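Local coordinates for protein RhCC (Rhodococcus jostii, PDB 4U5R) that probably acts as a cofactor-independent oxygenase of the tautomerase superfamily and binds magnesium, at residues I24-I27 with Y28-V32. The protein carries 1 engineered substitution. Numbering follows the deposited sequence.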
# COMPACT_ATOMS: atom_id res chain seq x y z
N ILE B 24 -16.03 -9.46 -6.94
CA ILE B 24 -15.24 -8.24 -7.02
C ILE B 24 -14.90 -7.93 -8.48
O ILE B 24 -15.10 -6.80 -8.94
CB ILE B 24 -13.96 -8.36 -6.18
CG1 ILE B 24 -14.33 -8.36 -4.69
CG2 ILE B 24 -12.99 -7.23 -6.51
CD1 ILE B 24 -13.22 -8.83 -3.80
N THR B 25 -14.47 -8.95 -9.22
CA THR B 25 -14.21 -8.81 -10.65
C THR B 25 -15.45 -8.32 -11.40
O THR B 25 -15.36 -7.46 -12.28
CB THR B 25 -13.74 -10.15 -11.25
OG1 THR B 25 -12.52 -10.54 -10.63
CG2 THR B 25 -13.52 -10.04 -12.77
N SER B 26 -16.62 -8.86 -11.04
CA SER B 26 -17.86 -8.46 -11.72
C SER B 26 -18.16 -6.95 -11.61
O SER B 26 -18.74 -6.37 -12.53
CB SER B 26 -19.04 -9.28 -11.19
OG SER B 26 -19.49 -8.80 -9.94
N ILE B 27 -17.77 -6.31 -10.51
CA ILE B 27 -17.87 -4.85 -10.40
C ILE B 27 -17.28 -4.13 -11.62
O ILE B 27 -17.92 -3.27 -12.23
CB ILE B 27 -17.16 -4.30 -9.14
CG1 ILE B 27 -17.78 -4.87 -7.86
CG2 ILE B 27 -17.25 -2.78 -9.11
CD1 ILE B 27 -17.08 -4.42 -6.58
N TYR B 28 -16.06 -4.50 -11.97
CA TYR B 28 -15.34 -3.76 -13.00
C TYR B 28 -15.72 -4.18 -14.41
O TYR B 28 -15.72 -3.36 -15.32
CB TYR B 28 -13.83 -3.90 -12.80
CG TYR B 28 -13.41 -3.45 -11.43
CD1 TYR B 28 -13.19 -2.10 -11.17
CD2 TYR B 28 -13.24 -4.36 -10.40
CE1 TYR B 28 -12.82 -1.67 -9.90
CE2 TYR B 28 -12.87 -3.94 -9.13
CZ TYR B 28 -12.65 -2.60 -8.89
OH TYR B 28 -12.27 -2.19 -7.63
N VAL B 29 -16.06 -5.46 -14.57
CA VAL B 29 -16.63 -5.95 -15.83
C VAL B 29 -17.97 -5.28 -16.10
O VAL B 29 -18.21 -4.75 -17.19
CB VAL B 29 -16.83 -7.48 -15.83
CG1 VAL B 29 -17.56 -7.90 -17.11
CG2 VAL B 29 -15.51 -8.21 -15.72
N ASP B 30 -18.85 -5.30 -15.10
CA ASP B 30 -20.21 -4.81 -15.29
C ASP B 30 -20.28 -3.30 -15.46
O ASP B 30 -21.06 -2.80 -16.28
CB ASP B 30 -21.11 -5.23 -14.12
CG ASP B 30 -21.37 -6.72 -14.09
OD1 ASP B 30 -21.05 -7.38 -15.10
OD2 ASP B 30 -21.90 -7.23 -13.07
N TYR B 31 -19.48 -2.56 -14.71
CA TYR B 31 -19.60 -1.10 -14.72
C TYR B 31 -18.69 -0.39 -15.72
O TYR B 31 -18.97 0.74 -16.11
CB TYR B 31 -19.37 -0.53 -13.32
CG TYR B 31 -20.60 -0.60 -12.44
CD1 TYR B 31 -20.88 -1.74 -11.69
CD2 TYR B 31 -21.48 0.47 -12.37
CE1 TYR B 31 -22.01 -1.81 -10.90
CE2 TYR B 31 -22.62 0.41 -11.57
CZ TYR B 31 -22.87 -0.73 -10.84
OH TYR B 31 -24.00 -0.79 -10.05
N VAL B 32 -17.61 -1.04 -16.15
CA VAL B 32 -16.67 -0.34 -17.03
C VAL B 32 -15.97 -1.28 -18.04
O VAL B 32 -14.95 -0.92 -18.62
CB VAL B 32 -15.63 0.44 -16.17
CG1 VAL B 32 -14.56 -0.49 -15.60
CG2 VAL B 32 -15.02 1.59 -16.95
O HOH W 1 -21.49 -6.27 -10.46
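Thr25 O takes two backbone donors in the last turns of helix 14-32, the helix of a beta-alpha-beta unit in this tautomerase-superfamily fold. Val29 N gives a nearly straight bond to Thr25 O (3.1 Å, 172°), and Tyr28 N adds a weak, bent one. The next i to i+4 bonds run from Asp30 N to Ser26 O at 2.8 Å and from Tyr31 N to Ile27 O at 3.0 Å. Tyr28 turns inward, CG anti to its carbonyl carbon (chi1 -57°), which sets CD2 3.4 Å from Ile24 O and brings Ile27 CB over one ring face, toward the rim. Beyond the ring, Tyr28 OH hydrogen-bonds His68 NE2 and Trp3 NE1, while Met82 and Pro1 touch its side chain. With an alanine here, a gap would probably open beside Ile24 and Ile27, and His68 and Trp3 would lose their hydroxyl partner. Elsewhere on the helix, Thr25 CG2 meets Val29 CG2 at 4.0 Å, and Ile27 O lies in the plane of the Tyr31 ring at its CD1 edge. Ser26 OG, bonded to Ala23 O, is joined to Asp30 one turn on by a water that donates to it and to Asp30 OD2, 2.8 Å from the water oxygen.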